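Local coordinates for protein phosphoglycerol transferase GacH (Streptococcus pyogenes MGAS5005, PDB 6DGM) that probably transfers glycerol phosphate onto the rhamnose polysaccharide of the streptococcal cell wall, through this metal-binding domain of the sulfatase and lipoteichoic acid synthase family, at residues Ile36-Ser48 against Glu197-His209. Numbering follows the deposited sequence.
Sequences IADQTVIYLLSES and ESQFFSVITMQNH. With MN (manganese (II) ion), chain C; 1GP (sn-glycerol-1-phosphate), chain D.
Val41 to Leu45 pair in parallel with Phe200 to Ile204 as neighbouring central strands of the mixed sheet of this alkaline phosphatase-like domain. Six backbone hydrogen bonds run from Val41 N–Gln199 O to Thr205 N–Leu45 O. Threonine hydroxyls continue the ladder at both ends: Gln199 N donates to Thr40 OG1 (2.9 Å), and Glu47 N to Thr205 OG1 (2.8 Å). The latter hydroxyl reaches that amide because it sits between its own backbone N and carbonyl carbon (chi1 70°).

Phe200 directs its edge at the face of Tyr43 in a T-shaped stack, with CE1 3.9 Å above the ring centre and the planes at 72°; helix 89-98 packs on this side. On the other face, Leu44 CD2 meets Val203 CG1 at 3.6 Å, against helix 182-192.

Beyond the strands, Glu47 chelates manganese through OE1 (2.2 Å) and OE2 (2.3 Å), alongside Thr89, Asp270, His271 and the phosphate oxygen O2P of sn-glycerol-1-phosphate. Ser48 OG also donates to OE1, on its anti lone pair. His209 NE2 grips the ligand's O4P (2.9 Å), in the imidazole plane, while a water links Glu47 OE2, Thr205 O and ligand O3. The loops that follow the paired strands thus let metal and histidine hold two oxygens of one phosphate.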
ATOM      1  N   ILE A  36     -16.346  -1.300  -8.426  1.00 22.86           N
ATOM      2  CA  ILE A  36     -15.431  -0.758  -7.424  1.00 23.59           C
ATOM      3  C   ILE A  36     -16.031   0.475  -6.754  1.00 24.88           C
ATOM      4  O   ILE A  36     -15.891   0.666  -5.540  1.00 24.53           O
ATOM      5  CB  ILE A  36     -14.068  -0.471  -8.069  1.00 25.91           C
ATOM      6  CG1 ILE A  36     -13.007  -0.214  -6.997  1.00 27.10           C
ATOM      7  CG2 ILE A  36     -14.172   0.703  -9.022  1.00 26.48           C
ATOM      8  CD1 ILE A  36     -12.785  -1.408  -6.090  1.00 29.29           C
ATOM      9  N   ALA A  37     -16.751   1.298  -7.522  1.00 27.79           N
ATOM     10  CA  ALA A  37     -17.346   2.524  -7.009  1.00 31.19           C
ATOM     11  C   ALA A  37     -18.514   2.276  -6.061  1.00 29.05           C
ATOM     12  O   ALA A  37     -19.022   3.238  -5.476  1.00 28.37           O
ATOM     13  CB  ALA A  37     -17.814   3.401  -8.172  1.00 35.95           C
ATOM     14  N   ASP A  38     -18.944   1.026  -5.889  1.00 26.12           N
ATOM     15  CA  ASP A  38     -19.932   0.673  -4.877  1.00 25.44           C
ATOM     16  C   ASP A  38     -19.298   0.326  -3.535  1.00 25.63           C
ATOM     17  O   ASP A  38     -20.016   0.069  -2.570  1.00 28.45           O
ATOM     18  CB  ASP A  38     -20.777  -0.524  -5.328  1.00 27.11           C
ATOM     19  CG  ASP A  38     -21.668  -0.215  -6.503  1.00 31.39           C
ATOM     20  OD1 ASP A  38     -22.044   0.962  -6.704  1.00 33.23           O
ATOM     21  OD2 ASP A  38     -22.015  -1.174  -7.211  1.00 34.32           O
ATOM     22  N   GLN A  39     -17.976   0.290  -3.461  1.00 24.18           N
ATOM     23  CA  GLN A  39     -17.254  -0.060  -2.254  1.00 25.81           C
ATOM     24  C   GLN A  39     -16.579   1.195  -1.713  1.00 22.55           C
ATOM     25  O   GLN A  39     -15.980   1.967  -2.473  1.00 22.88           O
ATOM     26  CB  GLN A  39     -16.107  -1.048  -2.540  1.00 31.63           C
ATOM     27  CG  GLN A  39     -16.259  -1.925  -3.754  1.00 40.32           C
ATOM     28  CD  GLN A  39     -17.157  -3.107  -3.504  1.00 45.41           C
ATOM     29  OE1 GLN A  39     -17.176  -3.666  -2.407  1.00 41.35           O
ATOM     30  NE2 GLN A  39     -17.910  -3.500  -4.525  1.00 51.69           N
ATOM     31  N   THR A  40     -16.624   1.373  -0.401  1.00 20.28           N
ATOM     32  CA  THR A  40     -15.720   2.305   0.263  1.00 17.90           C
ATOM     33  C   THR A  40     -14.417   1.575   0.551  1.00 17.55           C
ATOM     34  O   THR A  40     -14.419   0.430   1.007  1.00 18.60           O
ATOM     35  CB  THR A  40     -16.359   2.858   1.530  1.00 18.44           C
ATOM     36  OG1 THR A  40     -17.310   3.863   1.139  1.00 18.28           O
ATOM     37  CG2 THR A  40     -15.332   3.451   2.499  1.00 17.79           C
ATOM     38  N   VAL A  41     -13.314   2.214   0.217  1.00 15.58           N
ATOM     39  CA  VAL A  41     -12.003   1.583   0.219  1.00 16.03           C
ATOM     40  C   VAL A  41     -11.060   2.436   1.051  1.00 15.98           C
ATOM     41  O   VAL A  41     -11.026   3.666   0.897  1.00 15.65           O
ATOM     42  CB  VAL A  41     -11.470   1.400  -1.216  1.00 15.67           C
ATOM     43  CG1 VAL A  41     -10.028   0.994  -1.168  1.00 15.76           C
ATOM     44  CG2 VAL A  41     -12.332   0.354  -1.957  1.00 16.83           C
ATOM     45  N   ILE A  42     -10.322   1.780   1.944  1.00 16.19           N
ATOM     46  CA  ILE A  42      -9.360   2.423   2.833  1.00 15.21           C
ATOM     47  C   ILE A  42      -7.993   1.801   2.573  1.00 15.28           C
ATOM     48  O   ILE A  42      -7.815   0.597   2.779  1.00 15.85           O
ATOM     49  CB  ILE A  42      -9.750   2.243   4.307  1.00 15.76           C
ATOM     50  CG1 ILE A  42     -11.121   2.870   4.590  1.00 16.51           C
ATOM     51  CG2 ILE A  42      -8.673   2.859   5.198  1.00 15.85           C
ATOM     52  CD1 ILE A  42     -11.779   2.361   5.872  1.00 16.74           C
ATOM     53  N   TYR A  43      -7.043   2.602   2.107  1.00 14.76           N
ATOM     54  CA  TYR A  43      -5.653   2.173   1.983  1.00 14.61           C
ATOM     55  C   TYR A  43      -4.945   2.636   3.245  1.00 14.83           C
ATOM     56  O   TYR A  43      -4.865   3.839   3.501  1.00 15.29           O
ATOM     57  CB  TYR A  43      -4.978   2.756   0.742  1.00 13.79           C
ATOM     58  CG  TYR A  43      -5.239   2.024  -0.557  1.00 14.74           C
ATOM     59  CD1 TYR A  43      -6.308   1.148  -0.690  1.00 15.77           C
ATOM     60  CD2 TYR A  43      -4.424   2.226  -1.659  1.00 14.92           C
ATOM     61  CE1 TYR A  43      -6.547   0.489  -1.890  1.00 16.97           C
ATOM     62  CE2 TYR A  43      -4.652   1.572  -2.856  1.00 15.91           C
ATOM     63  CZ  TYR A  43      -5.705   0.710  -2.970  1.00 16.63           C
ATOM     64  OH  TYR A  43      -5.932   0.048  -4.164  1.00 16.61           O
ATOM     65  N   LEU A  44      -4.482   1.690   4.048  1.00 14.61           N
ATOM     66  CA  LEU A  44      -3.982   1.961   5.399  1.00 15.05           C
ATOM     67  C   LEU A  44      -2.515   1.556   5.419  1.00 14.45           C
ATOM     68  O   LEU A  44      -2.187   0.376   5.567  1.00 14.66           O
ATOM     69  CB  LEU A  44      -4.791   1.162   6.403  1.00 18.72           C
ATOM     70  CG  LEU A  44      -4.807   1.613   7.867  1.00 24.95           C
ATOM     71  CD1 LEU A  44      -3.396   1.739   8.402  1.00 23.92           C
ATOM     72  CD2 LEU A  44      -5.543   2.913   8.035  1.00 31.01           C
ATOM     73  N   LEU A  45      -1.636   2.533   5.218  1.00 13.71           N
ATOM     74  CA  LEU A  45      -0.194   2.345   5.339  1.00 13.77           C
ATOM     75  C   LEU A  45       0.127   2.431   6.822  1.00 12.92           C
ATOM     76  O   LEU A  45      -0.001   3.496   7.428  1.00 13.09           O
ATOM     77  CB  LEU A  45       0.529   3.409   4.526  1.00 14.20           C
ATOM     78  CG  LEU A  45       2.056   3.286   4.396  1.00 14.65           C
ATOM     79  CD1 LEU A  45       2.610   4.244   3.340  1.00 15.09           C
ATOM     80  CD2 LEU A  45       2.768   3.506   5.751  1.00 14.30           C
ATOM     81  N   SER A  46       0.518   1.306   7.404  1.00 12.49           N
ATOM     82  CA  SER A  46       0.812   1.190   8.830  1.00 13.96           C
ATOM     83  C   SER A  46       2.329   1.322   8.977  1.00 13.98           C
ATOM     84  O   SER A  46       3.082   0.377   8.713  1.00 14.31           O
ATOM     85  CB  SER A  46       0.292  -0.143   9.356  1.00 14.96           C
ATOM     86  OG  SER A  46       0.484  -0.250  10.761  1.00 14.90           O
ATOM     87  N   GLU A  47       2.770   2.516   9.357  1.00 14.30           N
ATOM     88  CA  GLU A  47       4.179   2.874   9.358  1.00 14.28           C
ATOM     89  C   GLU A  47       5.023   1.847  10.087  1.00 13.94           C
ATOM     90  O   GLU A  47       4.789   1.542  11.254  1.00 14.23           O
ATOM     91  CB  GLU A  47       4.305   4.239  10.031  1.00 14.37           C
ATOM     92  CG  GLU A  47       5.746   4.743  10.234  1.00 15.71           C
ATOM     93  CD  GLU A  47       6.531   4.774   8.941  1.00 16.63           C
ATOM     94  OE1 GLU A  47       7.530   4.037   8.855  1.00 16.95           O
ATOM     95  OE2 GLU A  47       6.155   5.525   8.025  1.00 16.14           O
ATOM     96  N   SER A  48       6.014   1.332   9.385  1.00 13.93           N
ATOM     97  CA  SER A  48       7.036   0.451   9.931  1.00 15.38           C
ATOM     98  C   SER A  48       6.494  -0.858  10.488  1.00 16.35           C
ATOM     99  O   SER A  48       7.197  -1.526  11.248  1.00 17.42           O
ATOM    100  CB  SER A  48       7.871   1.176  10.997  1.00 16.38           C
ATOM    101  OG  SER A  48       8.657   2.196  10.419  1.00 16.41           O
ATOM    102  N   GLU A 197     -22.326   7.397   1.096  1.00 21.39           N
ATOM    103  CA  GLU A 197     -21.393   7.685   0.022  1.00 21.38           C
ATOM    104  C   GLU A 197     -20.410   6.528  -0.122  1.00 20.56           C
ATOM    105  O   GLU A 197     -20.173   5.764   0.813  1.00 21.96           O
ATOM    106  CB  GLU A 197     -20.578   8.950   0.315  1.00 21.81           C
ATOM    107  CG  GLU A 197     -21.396  10.200   0.551  1.00 23.79           C
ATOM    108  CD  GLU A 197     -22.042  10.753  -0.700  1.00 26.03           C
ATOM    109  OE1 GLU A 197     -21.521  10.545  -1.824  1.00 25.21           O
ATOM    110  OE2 GLU A 197     -23.099  11.417  -0.566  1.00 27.65           O
ATOM    111  N   SER A 198     -19.839   6.414  -1.314  1.00 18.71           N
ATOM    112  CA  SER A 198     -18.665   5.577  -1.547  1.00 18.45           C
ATOM    113  C   SER A 198     -17.434   6.462  -1.441  1.00 17.62           C
ATOM    114  O   SER A 198     -17.293   7.442  -2.192  1.00 18.01           O
ATOM    115  CB  SER A 198     -18.731   4.920  -2.926  1.00 19.88           C
ATOM    116  OG  SER A 198     -19.762   3.950  -2.953  1.00 21.46           O
ATOM    117  N   GLN A 199     -16.543   6.121  -0.505  1.00 16.84           N
ATOM    118  CA  GLN A 199     -15.400   6.947  -0.178  1.00 16.94           C
ATOM    119  C   GLN A 199     -14.096   6.192  -0.398  1.00 16.28           C
ATOM    120  O   GLN A 199     -14.032   4.964  -0.285  1.00 16.55           O
ATOM    121  CB  GLN A 199     -15.471   7.402   1.288  1.00 17.49           C
ATOM    122  CG  GLN A 199     -16.686   8.248   1.607  1.00 18.18           C
ATOM    123  CD  GLN A 199     -16.868   8.394   3.104  1.00 18.41           C
ATOM    124  OE1 GLN A 199     -17.102   7.407   3.802  1.00 18.55           O
ATOM    125  NE2 GLN A 199     -16.728   9.609   3.603  1.00 18.36           N
ATOM    126  N   PHE A 200     -13.053   6.949  -0.720  1.00 15.00           N
ATOM    127  CA  PHE A 200     -11.696   6.421  -0.792  1.00 15.09           C
ATOM    128  C   PHE A 200     -10.833   7.163   0.213  1.00 14.93           C
ATOM    129  O   PHE A 200     -10.720   8.396   0.161  1.00 15.04           O
ATOM    130  CB  PHE A 200     -11.082   6.545  -2.186  1.00 14.91           C
ATOM    131  CG  PHE A 200      -9.659   6.065  -2.218  1.00 15.31           C
ATOM    132  CD1 PHE A 200      -9.396   4.710  -2.250  1.00 16.04           C
ATOM    133  CD2 PHE A 200      -8.607   6.951  -2.134  1.00 14.90           C
ATOM    134  CE1 PHE A 200      -8.106   4.248  -2.235  1.00 17.47           C
ATOM    135  CE2 PHE A 200      -7.307   6.489  -2.105  1.00 15.57           C
ATOM    136  CZ  PHE A 200      -7.068   5.131  -2.161  1.00 16.46           C
ATOM    137  N   PHE A 201     -10.216   6.411   1.118  1.00 14.77           N
ATOM    138  CA  PHE A 201      -9.315   6.959   2.119  1.00 14.33           C
ATOM    139  C   PHE A 201      -7.900   6.499   1.823  1.00 14.32           C
ATOM    140  O   PHE A 201      -7.669   5.310   1.599  1.00 14.20           O
ATOM    141  CB  PHE A 201      -9.667   6.418   3.507  1.00 13.99           C
ATOM    142  CG  PHE A 201     -10.944   6.968   4.098  1.00 14.88           C
ATOM    143  CD1 PHE A 201     -12.181   6.449   3.737  1.00 15.20           C
ATOM    144  CD2 PHE A 201     -10.896   7.963   5.053  1.00 15.81           C
ATOM    145  CE1 PHE A 201     -13.348   6.939   4.307  1.00 16.36           C
ATOM    146  CE2 PHE A 201     -12.040   8.446   5.635  1.00 16.30           C
ATOM    147  CZ  PHE A 201     -13.283   7.933   5.259  1.00 16.91           C
ATOM    148  N   SER A 202      -6.956   7.438   1.848  1.00 13.91           N
ATOM    149  CA  SER A 202      -5.533   7.120   1.813  1.00 13.22           C
ATOM    150  C   SER A 202      -4.941   7.564   3.137  1.00 12.80           C
ATOM    151  O   SER A 202      -4.855   8.765   3.408  1.00 13.11           O
ATOM    152  CB  SER A 202      -4.818   7.824   0.667  1.00 13.97           C
ATOM    153  OG  SER A 202      -3.435   7.440   0.667  1.00 14.55           O
ATOM    154  N   VAL A 203      -4.527   6.605   3.953  1.00 12.84           N
ATOM    155  CA  VAL A 203      -4.115   6.863   5.328  1.00 13.82           C
ATOM    156  C   VAL A 203      -2.663   6.448   5.498  1.00 14.25           C
ATOM    157  O   VAL A 203      -2.253   5.374   5.041  1.00 14.78           O
ATOM    158  CB  VAL A 203      -5.020   6.087   6.299  1.00 14.49           C
ATOM    159  CG1 VAL A 203      -4.627   6.365   7.727  1.00 15.34           C
ATOM    160  CG2 VAL A 203      -6.493   6.441   6.076  1.00 14.90           C
ATOM    161  N   ILE A 204      -1.893   7.295   6.177  1.00 13.78           N
ATOM    162  CA  ILE A 204      -0.492   7.030   6.473  1.00 13.27           C
ATOM    163  C   ILE A 204      -0.288   7.274   7.966  1.00 13.49           C
ATOM    164  O   ILE A 204      -0.336   8.424   8.424  1.00 13.56           O
ATOM    165  CB  ILE A 204       0.441   7.928   5.655  1.00 13.13           C
ATOM    166  CG1 ILE A 204       0.186   7.812   4.145  1.00 14.66           C
ATOM    167  CG2 ILE A 204       1.908   7.584   5.936  1.00 13.03           C
ATOM    168  CD1 ILE A 204      -0.779   8.881   3.611  1.00 16.55           C
ATOM    169  N   THR A 205      -0.048   6.209   8.716  1.00 13.52           N
ATOM    170  CA  THR A 205       0.063   6.367  10.161  1.00 14.28           C
ATOM    171  C   THR A 205       1.421   6.949  10.536  1.00 13.87           C
ATOM    172  O   THR A 205       2.316   7.119   9.696  1.00 13.59           O
ATOM    173  CB  THR A 205      -0.174   5.058  10.911  1.00 14.41           C
ATOM    174  OG1 THR A 205       0.924   4.163  10.684  1.00 14.12           O
ATOM    175  CG2 THR A 205      -1.486   4.410  10.489  1.00 15.12           C
ATOM    176  N   MET A 206       1.574   7.244  11.834  1.00 14.03           N
ATOM    177  CA  MET A 206       2.844   7.710  12.368  1.00 15.34           C
ATOM    178  C   MET A 206       3.282   7.034  13.660  1.00 14.95           C
ATOM    179  O   MET A 206       4.461   7.152  14.009  1.00 15.46           O
ATOM    180  CB  MET A 206       2.795   9.225  12.618  1.00 20.54           C
ATOM    181  CG  MET A 206       3.222  10.076  11.456  1.00 28.57           C
ATOM    182  SD  MET A 206       4.953   9.782  10.996  1.00 22.76           S
ATOM    183  CE  MET A 206       5.826  11.042  11.905  1.00 26.89           C
ATOM    184  N   GLN A 207       2.388   6.345  14.373  1.00 13.77           N
ATOM    185  CA  GLN A 207       2.712   5.883  15.721  1.00 13.73           C
ATOM    186  C   GLN A 207       4.052   5.148  15.785  1.00 14.40           C
ATOM    187  O   GLN A 207       4.862   5.404  16.688  1.00 15.18           O
ATOM    188  CB  GLN A 207       1.612   4.981  16.253  1.00 13.69           C
ATOM    189  CG  GLN A 207       1.864   4.500  17.667  1.00 14.96           C
ATOM    190  CD  GLN A 207       0.873   3.456  18.070  1.00 14.62           C
ATOM    191  OE1 GLN A 207      -0.291   3.761  18.289  1.00 14.25           O
ATOM    192  NE2 GLN A 207       1.314   2.197  18.114  1.00 13.87           N
ATOM    193  N   ASN A 208       4.285   4.197  14.873  1.00 13.95           N
ATOM    194  CA  ASN A 208       5.423   3.288  14.975  1.00 13.49           C
ATOM    195  C   ASN A 208       6.629   3.757  14.172  1.00 13.96           C
ATOM    196  O   ASN A 208       7.562   2.979  13.939  1.00 15.14           O
ATOM    197  CB  ASN A 208       4.977   1.877  14.621  1.00 13.00           C
ATOM    198  CG  ASN A 208       3.925   1.391  15.590  1.00 14.18           C
ATOM    199  OD1 ASN A 208       3.927   1.824  16.736  1.00 14.15           O
ATOM    200  ND2 ASN A 208       2.982   0.573  15.134  1.00 15.02           N
ATOM    201  N   HIS A 209       6.665   5.040  13.826  1.00 14.68           N
ATOM    202  CA  HIS A 209       7.839   5.646  13.234  1.00 15.39           C
ATOM    203  C   HIS A 209       8.945   5.801  14.267  1.00 14.98           C
ATOM    204  O   HIS A 209       8.692   6.126  15.426  1.00 14.92           O
ATOM    205  CB  HIS A 209       7.466   7.033  12.700  1.00 16.67           C
ATOM    206  CG  HIS A 209       8.445   7.587  11.711  1.00 18.67           C
ATOM    207  ND1 HIS A 209       9.669   8.097  12.077  1.00 19.99           N
ATOM    208  CD2 HIS A 209       8.366   7.724  10.365  1.00 18.57           C
ATOM    209  CE1 HIS A 209      10.312   8.516  11.000  1.00 19.92           C
ATOM    210  NE2 HIS A 209       9.546   8.295   9.948  1.00 18.88           N
TER
HETATM  211 MN    MN C 901       7.775   4.592   6.702  1.00 17.49          MN
HETATM  212  C3  1GP D 902       6.476  11.286   7.684  1.00 23.31           C
HETATM  213  O3  1GP D 902       5.602   9.543   6.220  1.00 19.67           O
HETATM  214  C2  1GP D 902       6.793  10.240   6.638  1.00 23.68           C
HETATM  215  O2  1GP D 902       5.729  12.382   7.160  1.00 23.95           O
HETATM  216  C1  1GP D 902       7.818   9.244   7.162  1.00 28.60           C
HETATM  217  O1P 1GP D 902       8.343   8.455   6.090  1.00 29.62           O
HETATM  218  O2P 1GP D 902       9.284   6.207   7.153  1.00 28.89           O
HETATM  219  O3P 1GP D 902      10.233   7.327   4.969  1.00 27.93           O
HETATM  220  O4P 1GP D 902      10.600   8.394   7.250  1.00 32.71           O
HETATM  221  P   1GP D 902       9.639   7.525   6.381  1.00 28.91           P
HETATM  222  O   HOH W   1     -18.588   5.191   3.103  1.00 19.15           O
HETATM  223  O   HOH W   2       2.425   0.760  12.294  1.00 15.65           O
HETATM  224  O   HOH W   3       4.704   7.736   8.152  1.00 15.21           O